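Local coordinates for putative phosphoribosyltransferase (Neisseria gonorrhoeae, PDB 5VOG), which binds the alarmone guanosine-5',3'-tetraphosphate (ppGpp) and probably acts as a type I phosphoribosyltransferase, at residues 133-139 with 153-159; 20-25 with 54-58; 97-103 with 125-131. All blocks are in the same frame, centred on the assembly; numbering follows the deposited sequence. Where two conformers were deposited one is given.

Contact 1 of 3, residues 133-139 with 153-159; sequences VLHEKIK and SGITVED. With G4P (guanosine-5',3'-tetraphosphate), chain D.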
loop_
_atom_site.group_PDB
_atom_site.type_symbol
_atom_site.label_atom_id
_atom_site.label_comp_id
_atom_site.label_asym_id
_atom_site.label_seq_id
_atom_site.Cartn_x
_atom_site.Cartn_y
_atom_site.Cartn_z
ATOM N N VAL A 133 -3.442 14.098 -2.082
ATOM C CA VAL A 133 -3.442 13.689 -0.683
ATOM C C VAL A 133 -4.876 13.456 -0.239
ATOM O O VAL A 133 -5.804 14.134 -0.689
ATOM C CB VAL A 133 -2.748 14.712 0.241
ATOM C CG1 VAL A 133 -1.266 14.714 -0.000
ATOM C CG2 VAL A 133 -3.324 16.111 0.036
ATOM N N LEU A 134 -5.056 12.468 0.635
ATOM C CA LEU A 134 -6.388 12.163 1.141
ATOM C C LEU A 134 -6.938 13.320 1.972
ATOM O O LEU A 134 -8.049 13.810 1.719
ATOM C CB LEU A 134 -6.330 10.867 1.954
ATOM C CG LEU A 134 -7.507 10.491 2.859
ATOM C CD1 LEU A 134 -8.782 10.268 2.060
ATOM C CD2 LEU A 134 -7.152 9.231 3.648
ATOM N N HIS A 135 -6.164 13.783 2.954
ATOM C CA HIS A 135 -6.586 14.809 3.900
ATOM C C HIS A 135 -5.611 15.970 3.885
ATOM O O HIS A 135 -4.402 15.771 4.059
ATOM C CB HIS A 135 -6.658 14.238 5.312
ATOM C CG HIS A 135 -7.707 13.195 5.479
ATOM N ND1 HIS A 135 -7.478 12.011 6.146
ATOM C CD2 HIS A 135 -9.002 13.170 5.087
ATOM C CE1 HIS A 135 -8.589 11.297 6.149
ATOM N NE2 HIS A 135 -9.530 11.980 5.518
ATOM N N GLU A 136 -6.143 17.183 3.720
ATOM C CA GLU A 136 -5.362 18.415 3.770
ATOM C C GLU A 136 -5.725 19.173 5.042
ATOM O O GLU A 136 -6.833 19.706 5.155
ATOM C CB GLU A 136 -5.626 19.276 2.538
ATOM C CG GLU A 136 -4.941 20.627 2.605
ATOM C CD GLU A 136 -5.294 21.530 1.437
ATOM O OE1 GLU A 136 -6.128 21.144 0.587
ATOM O OE2 GLU A 136 -4.727 22.637 1.371
ATOM N N LYS A 137 -4.790 19.243 5.988
ATOM C CA LYS A 137 -5.022 20.007 7.207
ATOM C C LYS A 137 -4.765 21.490 6.971
ATOM O O LYS A 137 -3.746 21.871 6.385
ATOM C CB LYS A 137 -4.131 19.518 8.337
ATOM C CG LYS A 137 -4.444 18.136 8.842
ATOM C CD LYS A 137 -3.517 17.891 10.011
ATOM C CE LYS A 137 -3.757 16.602 10.685
ATOM N NZ LYS A 137 -2.846 16.507 11.854
ATOM N N ILE A 138 -5.682 22.322 7.453
ATOM C CA ILE A 138 -5.573 23.774 7.330
ATOM C C ILE A 138 -4.761 24.280 8.519
ATOM O O ILE A 138 -5.256 24.358 9.643
ATOM C CB ILE A 138 -6.943 24.440 7.254
ATOM C CG1 ILE A 138 -7.735 23.863 6.076
ATOM C CG2 ILE A 138 -6.766 25.950 7.146
ATOM C CD1 ILE A 138 -6.943 23.772 4.776
ATOM N N LYS A 139 -3.506 24.630 8.261
ATOM C CA LYS A 139 -2.554 24.987 9.304
ATOM C C LYS A 139 -1.323 25.564 8.621
ATOM O O LYS A 139 -1.186 25.507 7.396
ATOM C CB LYS A 139 -2.189 23.783 10.181
ATOM C CG LYS A 139 -1.576 22.617 9.410
ATOM C CD LYS A 139 -1.488 21.351 10.262
ATOM C CE LYS A 139 -0.471 21.493 11.382
ATOM N NZ LYS A 139 -0.506 20.334 12.327
ATOM N N SER A 153 -6.523 17.586 -2.982
ATOM C CA SER A 153 -6.787 16.931 -1.715
ATOM C C SER A 153 -8.210 16.397 -1.708
ATOM O O SER A 153 -9.115 16.983 -2.303
ATOM C CB SER A 153 -6.554 17.870 -0.529
ATOM O OG SER A 153 -7.405 19.003 -0.588
ATOM N N GLY A 154 -8.398 15.260 -1.048
ATOM C CA GLY A 154 -9.718 14.673 -0.971
ATOM C C GLY A 154 -10.702 15.563 -0.242
ATOM O O GLY A 154 -11.747 15.922 -0.791
ATOM N N ILE A 155 -10.382 15.903 1.005
ATOM C CA ILE A 155 -11.112 16.906 1.768
ATOM C C ILE A 155 -10.100 17.742 2.535
ATOM O O ILE A 155 -9.006 17.278 2.865
ATOM C CB ILE A 155 -12.134 16.294 2.751
ATOM C CG1 ILE A 155 -11.449 15.270 3.662
ATOM C CG2 ILE A 155 -13.303 15.663 2.006
ATOM C CD1 ILE A 155 -12.304 14.833 4.825
ATOM N N THR A 156 -10.472 18.982 2.830
ATOM C CA THR A 156 -9.714 19.770 3.785
ATOM C C THR A 156 -10.289 19.544 5.175
ATOM O O THR A 156 -11.499 19.372 5.342
ATOM C CB THR A 156 -9.751 21.253 3.437
ATOM O OG1 THR A 156 -11.092 21.723 3.569
ATOM C CG2 THR A 156 -9.265 21.466 2.012
ATOM N N VAL A 157 -9.412 19.531 6.171
ATOM C CA VAL A 157 -9.753 19.234 7.555
ATOM C C VAL A 157 -9.218 20.363 8.429
ATOM O O VAL A 157 -8.217 21.003 8.090
ATOM C CB VAL A 157 -9.162 17.864 8.008
ATOM C CG1 VAL A 157 -9.799 17.387 9.312
ATOM C CG2 VAL A 157 -9.306 16.797 6.920
ATOM N N GLU A 158 -9.869 20.581 9.566
ATOM C CA GLU A 158 -9.312 21.433 10.596
ATOM C C GLU A 158 -7.970 20.873 11.057
ATOM O O GLU A 158 -7.586 19.747 10.728
ATOM C CB GLU A 158 -10.267 21.520 11.783
ATOM C CG GLU A 158 -11.599 22.138 11.442
ATOM C CD GLU A 158 -11.479 23.620 11.238
ATOM O OE1 GLU A 158 -10.993 24.299 12.169
ATOM O OE2 GLU A 158 -11.853 24.103 10.148
ATOM N N ASP A 159 -7.245 21.670 11.841
ATOM C CA ASP A 159 -5.998 21.185 12.437
ATOM C C ASP A 159 -6.331 20.299 13.635
ATOM O O ASP A 159 -6.164 20.664 14.802
ATOM C CB ASP A 159 -5.085 22.335 12.833
ATOM C CG ASP A 159 -3.715 21.853 13.265
ATOM O OD1 ASP A 159 -3.389 20.667 13.006
ATOM O OD2 ASP A 159 -2.965 22.645 13.860
HETATM P PB G4P D . 3.357 15.906 4.772
HETATM O O1B G4P D . 4.590 16.329 4.146
HETATM O O2B G4P D . 2.457 17.051 5.288
HETATM O O3B G4P D . 2.539 14.981 3.817
HETATM O O3A G4P D . 3.650 14.933 6.000
HETATM P PA G4P D . 4.520 15.143 7.313
HETATM O O1A G4P D . 5.967 15.103 7.010
HETATM O O2A G4P D . 4.063 16.391 8.026
HETATM O "O5'" G4P D . 4.021 13.884 8.186
HETATM C "C5'" G4P D . 4.833 13.279 9.211
HETATM C "C4'" G4P D . 4.048 12.150 9.824
HETATM O "O4'" G4P D . 2.964 12.673 10.611
HETATM C "C3'" G4P D . 3.416 11.190 8.811
HETATM O "O3'" G4P D . 3.907 9.858 9.072
HETATM C "C2'" G4P D . 1.907 11.273 9.056
HETATM O "O2'" G4P D . 1.231 10.024 8.925
HETATM C "C1'" G4P D . 1.864 11.800 10.489
HETATM N N9 G4P D . 0.651 12.576 10.755
HETATM C C8 G4P D . 0.478 13.922 10.568
HETATM N N7 G4P D . -0.729 14.333 10.882
HETATM C C5 G4P D . -1.386 13.184 11.298
HETATM C C6 G4P D . -2.718 12.980 11.778
HETATM O O6 G4P D . -3.604 13.828 11.923
HETATM N N1 G4P D . -2.958 11.660 12.105
HETATM C C2 G4P D . -2.048 10.641 11.992
HETATM N N2 G4P D . -2.447 9.426 12.376
HETATM N N3 G4P D . -0.806 10.816 11.548
HETATM C C4 G4P D . -0.544 12.097 11.224
HETATM P PC G4P D . 5.284 9.329 8.503
HETATM O O1C G4P D . 6.420 9.781 9.353
HETATM O O2C G4P D . 5.329 9.808 7.078
HETATM O O3C G4P D . 5.136 7.742 8.505
HETATM P PD G4P D . 4.219 6.710 7.707
HETATM O O1D G4P D . 3.674 7.458 6.535
HETATM O O2D G4P D . 5.166 5.558 7.297
HETATM O O3D G4P D . 3.190 6.234 8.700
HETATM O O HOH W 1 -3.188 18.015 14.229
#
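Residues 153-159 run parallel to 133-139, and both segments turn a corner near their start, at Gly154 and Leu134. Ser153 fills its place twice over: its CB packs on Val133 CG2 (3.7 Å), and its OG donates to Glu136 OE1 (2.8 Å), tying that carboxylate across to the neighbouring strand. At the corner Gly154 N donates to Val133 O (2.9 Å); a CB here would clash with Leu134 O, so glycine suits the spot. Ile155 N then donates to Leu134 O (3.2 Å), Ile155 O receives Glu136 N (3.0 Å), and Ile155 CG1 meets the edge of the His135 ring at CD2 (3.5 Å), while His135 ND1 is hydrogen-bonded to Tyr164 OH. Thr156, branched and suited to an exposed strand, lies by Ile138, CB to CD1 4.0 Å. Val157 carries the parallel pattern on, N to Glu136 O (2.8 Å) and O from Ile138 N (2.9 Å), with CG2 4.0 Å from His135 CB. Finally Asp159 OD1 forms a salt bridge with Lys139 NZ (3.0 Å), and a water joins OD1 to Lys137 NZ; Asp109 is a salt-bridge partner of both lysines. Lys137 NZ also donates to ppGpp O6 (2.8 Å) and N7 (3.2 Å). N7 is common to both purines, but the O6 bond is consistent with a preference for 6-oxopurines, adenine's 6-amino group being a poor acceptor.

Contact 2 of 3, residues 20-25 with 54-58; sequences IHRVIK and MLRCF. With G4P (guanosine-5',3'-tetraphosphate), chain B.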
loop_
_atom_site.group_PDB
_atom_site.type_symbol
_atom_site.label_atom_id
_atom_site.label_comp_id
_atom_site.label_asym_id
_atom_site.label_seq_id
_atom_site.Cartn_x
_atom_site.Cartn_y
_atom_site.Cartn_z
ATOM N N ILE A 20 -13.146 6.814 4.168
ATOM C CA ILE A 20 -11.979 7.194 3.385
ATOM C C ILE A 20 -12.148 6.768 1.934
ATOM O O ILE A 20 -11.828 7.526 1.010
ATOM C CB ILE A 20 -10.724 6.593 4.044
ATOM C CG1 ILE A 20 -10.448 7.381 5.338
ATOM C CG2 ILE A 20 -9.523 6.565 3.082
ATOM C CD1 ILE A 20 -9.402 6.751 6.239
ATOM N N HIS A 21 -12.686 5.564 1.711
ATOM C CA HIS A 21 -12.988 5.103 0.358
ATOM C C HIS A 21 -13.867 6.103 -0.392
ATOM O O HIS A 21 -13.605 6.410 -1.563
ATOM C CB HIS A 21 -13.662 3.727 0.440
ATOM C CG HIS A 21 -13.900 3.073 -0.887
ATOM N ND1 HIS A 21 -13.111 2.048 -1.363
ATOM C CD2 HIS A 21 -14.851 3.284 -1.827
ATOM C CE1 HIS A 21 -13.565 1.658 -2.542
ATOM N NE2 HIS A 21 -14.622 2.392 -2.846
ATOM N N ARG A 22 -14.897 6.643 0.274
ATOM C CA ARG A 22 -15.784 7.607 -0.376
ATOM C C ARG A 22 -15.044 8.892 -0.737
ATOM O O ARG A 22 -15.293 9.485 -1.795
ATOM C CB ARG A 22 -16.980 7.912 0.529
ATOM C CG ARG A 22 -17.850 6.705 0.855
ATOM C CD ARG A 22 -18.920 7.041 1.888
ATOM N NE ARG A 22 -19.535 5.834 2.443
ATOM C CZ ARG A 22 -20.579 5.209 1.907
ATOM N NH1 ARG A 22 -21.136 5.673 0.795
ATOM N NH2 ARG A 22 -21.069 4.118 2.480
ATOM N N VAL A 23 -14.135 9.347 0.132
ATOM C CA VAL A 23 -13.342 10.533 -0.186
ATOM C C VAL A 23 -12.427 10.258 -1.373
ATOM O O VAL A 23 -12.265 11.105 -2.258
ATOM C CB VAL A 23 -12.543 10.998 1.048
ATOM C CG1 VAL A 23 -11.577 12.127 0.674
ATOM C CG2 VAL A 23 -13.475 11.462 2.151
ATOM N N ILE A 24 -11.811 9.071 -1.412
ATOM C CA ILE A 24 -10.923 8.725 -2.521
ATOM C C ILE A 24 -11.678 8.730 -3.851
ATOM O O ILE A 24 -11.157 9.195 -4.871
ATOM C CB ILE A 24 -10.246 7.367 -2.258
ATOM C CG1 ILE A 24 -9.276 7.450 -1.071
ATOM C CG2 ILE A 24 -9.531 6.880 -3.513
ATOM C CD1 ILE A 24 -8.018 8.288 -1.354
ATOM N N LYS A 25 -12.910 8.204 -3.868
ATOM C CA LYS A 25 -13.717 8.268 -5.084
ATOM C C LYS A 25 -13.905 9.712 -5.542
ATOM O O LYS A 25 -13.761 10.027 -6.732
ATOM C CB LYS A 25 -15.075 7.606 -4.846
ATOM C CG LYS A 25 -15.985 7.577 -6.067
ATOM C CD LYS A 25 -17.253 6.781 -5.806
ATOM C CE LYS A 25 -18.106 6.664 -7.061
ATOM N NZ LYS A 25 -19.325 5.830 -6.829
ATOM N N MET A 54 -6.640 2.374 -3.036
ATOM C CA MET A 54 -8.026 2.801 -3.214
ATOM C C MET A 54 -8.174 3.645 -4.474
ATOM O O MET A 54 -9.127 3.474 -5.245
ATOM C CB MET A 54 -8.508 3.587 -1.991
ATOM C CG MET A 54 -8.703 2.748 -0.728
ATOM S SD MET A 54 -9.159 3.878 0.609
ATOM C CE MET A 54 -9.667 2.723 1.885
ATOM N N LEU A 55 -7.228 4.560 -4.704
ATOM C CA LEU A 55 -7.292 5.393 -5.896
ATOM C C LEU A 55 -7.174 4.565 -7.173
ATOM O O LEU A 55 -7.742 4.936 -8.203
ATOM C CB LEU A 55 -6.199 6.452 -5.819
ATOM C CG LEU A 55 -6.298 7.661 -6.734
ATOM C CD1 LEU A 55 -7.657 8.364 -6.629
ATOM C CD2 LEU A 55 -5.157 8.616 -6.405
ATOM N N ARG A 56 -6.448 3.437 -7.127
ATOM C CA ARG A 56 -6.302 2.623 -8.333
ATOM C C ARG A 56 -7.639 2.071 -8.801
ATOM O O ARG A 56 -7.823 1.826 -9.999
ATOM C CB ARG A 56 -5.315 1.475 -8.103
ATOM C CG ARG A 56 -4.669 0.984 -9.382
ATOM C CD ARG A 56 -3.758 -0.213 -9.136
ATOM N NE ARG A 56 -4.513 -1.463 -9.131
ATOM C CZ ARG A 56 -3.970 -2.672 -9.012
ATOM N NH1 ARG A 56 -2.663 -2.810 -8.843
ATOM N NH2 ARG A 56 -4.745 -3.747 -9.041
ATOM N N CYS A 57 -8.578 1.872 -7.874
ATOM C CA CYS A 57 -9.917 1.430 -8.248
ATOM C C CYS A 57 -10.538 2.372 -9.267
ATOM O O CYS A 57 -11.244 1.936 -10.187
ATOM C CB CYS A 57 -10.792 1.353 -7.000
ATOM S SG CYS A 57 -12.456 0.777 -7.288
ATOM N N PHE A 58 -10.267 3.667 -9.127
ATOM C CA PHE A 58 -10.892 4.691 -9.942
ATOM C C PHE A 58 -9.995 5.230 -11.044
ATOM O O PHE A 58 -10.510 5.661 -12.076
ATOM C CB PHE A 58 -11.358 5.835 -9.039
ATOM C CG PHE A 58 -12.280 5.377 -7.948
ATOM C CD1 PHE A 58 -13.618 5.128 -8.220
ATOM C CD2 PHE A 58 -11.810 5.163 -6.662
ATOM C CE1 PHE A 58 -14.468 4.675 -7.225
ATOM C CE2 PHE A 58 -12.653 4.708 -5.665
ATOM C CZ PHE A 58 -13.986 4.471 -5.946
HETATM P PB G4P B . -0.261 -15.803 -6.103
HETATM O O1B G4P B . 1.063 -16.140 -6.577
HETATM O O2B G4P B . -1.189 -17.008 -5.833
HETATM O O3B G4P B . -0.182 -14.902 -4.830
HETATM O O3A G4P B . -1.007 -14.844 -7.136
HETATM P PA G4P B . -1.350 -15.037 -8.676
HETATM O O1A G4P B . -0.140 -14.908 -9.516
HETATM O O2A G4P B . -2.110 -16.325 -8.865
HETATM O "O5'" G4P B . -2.396 -13.829 -8.884
HETATM C "C5'" G4P B . -2.617 -13.205 -10.163
HETATM C "C4'" G4P B . -3.664 -12.137 -9.988
HETATM O "O4'" G4P B . -4.949 -12.740 -9.756
HETATM C "C3'" G4P B . -3.417 -11.190 -8.809
HETATM O "O3'" G4P B . -3.345 -9.839 -9.313
HETATM C "C2'" G4P B . -4.626 -11.364 -7.885
HETATM O "O2'" G4P B . -5.065 -10.152 -7.274
HETATM C "C1'" G4P B . -5.665 -11.927 -8.853
HETATM N N9 G4P B . -6.646 -12.777 -8.175
HETATM C C8 G4P B . -6.553 -14.125 -7.953
HETATM N N7 G4P B . -7.585 -14.611 -7.303
HETATM C C5 G4P B . -8.403 -13.512 -7.085
HETATM C C6 G4P B . -9.676 -13.395 -6.444
HETATM O O6 G4P B . -10.341 -14.295 -5.922
HETATM N N1 G4P B . -10.153 -12.099 -6.463
HETATM C C2 G4P B . -9.504 -11.028 -7.021
HETATM N N2 G4P B . -10.124 -9.846 -6.966
HETATM N N3 G4P B . -8.320 -11.121 -7.620
HETATM C C4 G4P B . -7.833 -12.377 -7.618
HETATM P PC G4P B . -2.017 -9.220 -9.908
HETATM O O1C G4P B . -1.829 -9.627 -11.328
HETATM O O2C G4P B . -0.925 -9.661 -8.972
HETATM O O3C G4P B . -2.210 -7.644 -9.763
HETATM P PD G4P B . -2.318 -6.646 -8.524
HETATM O O1D G4P B . -1.799 -7.395 -7.341
HETATM O O2D G4P B . -1.436 -5.434 -8.900
HETATM O O3D G4P B . -3.770 -6.253 -8.449
#
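The striking feature here is the ring of Phe58, which meets two polar residues of the neighbouring helix in different ways. One face lies against CA and the start of the side chain of Lys25, whose CA makes a CH-pi contact 3.9 Å from the ring centroid, while an edge points at the face of His21 in an offset edge-to-face pair, centroids 5.7 Å apart and planes at 67°, with Phe58 CZ 3.8 Å from His21 NE2. Both residues have polar ends engaged elsewhere: the ring nitrogens of His21 are hydrogen-bonded to Tyr17 and Ala168 of the second subunit, and Lys25 NZ to Leu169 of that subunit. The contact is therefore part of the dimer interface.

Deeper in, the side chains that meet are apolar, and no hydrogen bond crosses between the segments. Ile24 points at the other helix, its CG2 3.8 Å from Met54 CB and 3.9 Å from Leu55 CD1; a branched residue fills this gap well. Met54, long and unbranched, slides its SD to 3.7 Å from Ile20 CG2.

On the far side of helix 49-59, Arg56 points away and grips a ppGpp held in the second subunit's pocket: its hydrogen bonds, NH1 to O2D (2.9 Å) and NH2 to O3D (2.8 Å), match guanidinium to the outer phosphate of the 3'-diphosphate. The segment axes run in roughly the same direction, at 42° and 9.2 Å. Such a pair suits the alpha/beta layer of the type I phosphoribosyltransferase fold, where helix 49-59 forms the beta-alpha-beta crossover between strands 40-45 and 63-75.

Contact 3 of 3, residues 97-103 with 125-131; sequences RGKNVLV and DFDTVGV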
loop_
_atom_site.group_PDB
_atom_site.type_symbol
_atom_site.label_atom_id
_atom_site.label_comp_id
_atom_site.label_asym_id
_atom_site.label_seq_id
_atom_site.Cartn_x
_atom_site.Cartn_y
_atom_site.Cartn_z
ATOM N N ARG A 97 9.657 7.424 -18.323
ATOM C CA ARG A 97 10.323 8.607 -18.849
ATOM C C ARG A 97 9.353 9.420 -19.695
ATOM O O ARG A 97 8.680 8.883 -20.579
ATOM C CB ARG A 97 11.550 8.217 -19.680
ATOM C CG ARG A 97 12.274 9.417 -20.271
ATOM C CD ARG A 97 13.492 9.013 -21.096
ATOM N NE ARG A 97 14.501 8.327 -20.290
ATOM C CZ ARG A 97 15.418 8.946 -19.552
ATOM N NH1 ARG A 97 15.458 10.273 -19.507
ATOM N NH2 ARG A 97 16.297 8.238 -18.856
ATOM N N GLY A 98 9.275 10.718 -19.411
ATOM C CA GLY A 98 8.374 11.582 -20.148
ATOM C C GLY A 98 6.905 11.379 -19.864
ATOM O O GLY A 98 6.072 11.909 -20.602
ATOM N N LYS A 99 6.561 10.636 -18.818
ATOM C CA LYS A 99 5.176 10.351 -18.476
ATOM C C LYS A 99 4.698 11.268 -17.354
ATOM O O LYS A 99 5.470 12.007 -16.740
ATOM C CB LYS A 99 5.016 8.884 -18.061
ATOM C CG LYS A 99 5.370 7.890 -19.150
ATOM C CD LYS A 99 4.485 8.092 -20.365
ATOM C CE LYS A 99 4.757 7.061 -21.447
ATOM N NZ LYS A 99 3.841 7.252 -22.608
ATOM N N ASN A 100 3.396 11.203 -17.087
ATOM C CA ASN A 100 2.766 11.961 -16.014
ATOM C C ASN A 100 2.634 11.061 -14.792
ATOM O O ASN A 100 2.044 9.980 -14.884
ATOM C CB ASN A 100 1.387 12.465 -16.438
ATOM C CG ASN A 100 1.446 13.384 -17.632
ATOM O OD1 ASN A 100 2.394 14.145 -17.788
ATOM N ND2 ASN A 100 0.431 13.317 -18.485
ATOM N N VAL A 101 3.160 11.502 -13.651
ATOM C CA VAL A 101 3.115 10.692 -12.435
ATOM C C VAL A 101 2.420 11.469 -11.325
ATOM O O VAL A 101 2.612 12.682 -11.174
ATOM C CB VAL A 101 4.520 10.222 -11.998
ATOM C CG1 VAL A 101 5.111 9.267 -13.046
ATOM C CG2 VAL A 101 5.446 11.396 -11.735
ATOM N N LEU A 102 1.601 10.756 -10.549
ATOM C CA LEU A 102 0.790 11.323 -9.473
ATOM C C LEU A 102 1.332 10.804 -8.146
ATOM O O LEU A 102 1.205 9.614 -7.839
ATOM C CB LEU A 102 -0.682 10.940 -9.636
ATOM C CG LEU A 102 -1.632 11.515 -8.588
ATOM C CD1 LEU A 102 -1.731 13.036 -8.754
ATOM C CD2 LEU A 102 -3.005 10.854 -8.662
ATOM N N VAL A 103 1.922 11.696 -7.355
ATOM C CA VAL A 103 2.420 11.349 -6.027
ATOM C C VAL A 103 1.231 11.290 -5.075
ATOM O O VAL A 103 0.390 12.189 -5.083
ATOM C CB VAL A 103 3.461 12.388 -5.571
ATOM C CG1 VAL A 103 3.974 12.095 -4.173
ATOM C CG2 VAL A 103 4.617 12.470 -6.586
ATOM N N ASP A 125 13.070 12.711 -15.286
ATOM C CA ASP A 125 12.572 13.097 -16.604
ATOM C C ASP A 125 11.099 12.718 -16.751
ATOM O O ASP A 125 10.719 11.876 -17.562
ATOM C CB ASP A 125 13.426 12.454 -17.695
ATOM C CG ASP A 125 13.131 13.010 -19.079
ATOM O OD1 ASP A 125 12.388 14.007 -19.184
ATOM O OD2 ASP A 125 13.645 12.443 -20.066
ATOM N N PHE A 126 10.267 13.343 -15.926
ATOM C CA PHE A 126 8.821 13.232 -16.045
ATOM C C PHE A 126 8.273 14.428 -16.814
ATOM O O PHE A 126 8.880 15.499 -16.855
ATOM C CB PHE A 126 8.147 13.176 -14.670
ATOM C CG PHE A 126 8.585 12.025 -13.806
ATOM C CD1 PHE A 126 8.438 10.714 -14.236
ATOM C CD2 PHE A 126 9.098 12.253 -12.538
ATOM C CE1 PHE A 126 8.828 9.653 -13.431
ATOM C CE2 PHE A 126 9.487 11.191 -11.718
ATOM C CZ PHE A 126 9.351 9.893 -12.171
ATOM N N ASP A 127 7.103 14.233 -17.419
ATOM C CA ASP A 127 6.367 15.342 -18.013
ATOM C C ASP A 127 5.710 16.168 -16.912
ATOM O O ASP A 127 6.215 17.233 -16.542
ATOM C CB ASP A 127 5.328 14.821 -19.012
ATOM C CG ASP A 127 4.552 15.938 -19.690
ATOM O OD1 ASP A 127 4.880 17.120 -19.470
ATOM O OD2 ASP A 127 3.609 15.630 -20.450
ATOM N N THR A 128 4.580 15.696 -16.392
ATOM C CA THR A 128 3.878 16.349 -15.294
ATOM C C THR A 128 4.040 15.515 -14.034
ATOM O O THR A 128 3.812 14.301 -14.056
ATOM C CB THR A 128 2.387 16.521 -15.607
ATOM O OG1 THR A 128 2.225 17.389 -16.733
ATOM C CG2 THR A 128 1.642 17.110 -14.414
ATOM N N VAL A 129 4.442 16.165 -12.945
ATOM C CA VAL A 129 4.371 15.605 -11.600
ATOM C C VAL A 129 3.236 16.312 -10.873
ATOM O O VAL A 129 3.256 17.539 -10.735
ATOM C CB VAL A 129 5.694 15.771 -10.837
ATOM C CG1 VAL A 129 5.566 15.200 -9.422
ATOM C CG2 VAL A 129 6.835 15.103 -11.591
ATOM N N GLY A 130 2.244 15.541 -10.418
ATOM C CA GLY A 130 1.169 16.059 -9.605
ATOM C C GLY A 130 1.180 15.393 -8.236
ATOM O O GLY A 130 1.891 14.406 -8.005
ATOM N N VAL A 131 0.397 15.946 -7.316
ATOM C CA VAL A 131 0.304 15.369 -5.981
ATOM C C VAL A 131 -1.156 15.305 -5.555
ATOM O O VAL A 131 -1.943 16.227 -5.811
ATOM C CB VAL A 131 1.171 16.141 -4.958
ATOM C CG1 VAL A 131 0.646 17.533 -4.732
ATOM C CG2 VAL A 131 1.264 15.376 -3.642
HETATM O O HOH W 2 3.433 12.942 -21.161
HETATM O O HOH W 3 1.087 15.319 -20.719
#
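This is a pairing of parallel strands, 101-105 with 129-133, inside the main sheet and extended at its start by loop contacts. Val101 N donates a hydrogen bond to Thr128 O (2.9 Å), Gly130 N to Val101 O (3.0 Å) and Val103 N to Gly130 O (2.8 Å). Val101, Val103, Val129 and Val131, beta-branched and apolar, share one face, which helix 112-121 covers; Leu102 lies on the other, where Gly130 leaves room beside its CD1. Ahead of the strands, Asn100 OD1 accepts a hydrogen bond from Thr128 N (3.0 Å), and Lys99 O takes Asp127 N (2.8 Å). The Phe126 ring receives Val101 CG2 over its face, 3.8 Å from the centroid. Gly98, at positive phi, donates N to Asp125 O (2.6 Å), and Arg97 NH1 forms a salt bridge with Asp125 OD2 (2.9 Å), while its NE pairs with Glu94. Joined through helix 112-121, the strands make the beta-alpha-beta crossover of the Rossmann-like type I phosphoribosyltransferase core.

Along the chain the contacts come in series: contact 2 closes first, then contact 3, then contact 1, all within the phosphoribosyltransferase domain. Contacts 1 and 3 belong to the same mixed sheet, where strands 129-133 and 151-157 are neighbours, although their centres lie about 23 Å apart. Contact 2, whose centre is about 16 Å from that of contact 1 and about 20 Å from that of contact 3, adds helices to this framework and touches both: Leu134 CD2 meets Ile20 CG2 at 3.6 Å, and Leu55 CD2 meets Leu102 CD2 at 3.8 Å. Contact 1 brings Lys137 to the guanine base in this chain's pocket, whereas contact 2 reaches ppGpp of the other subunit, consistent with sites that depend on the dimer.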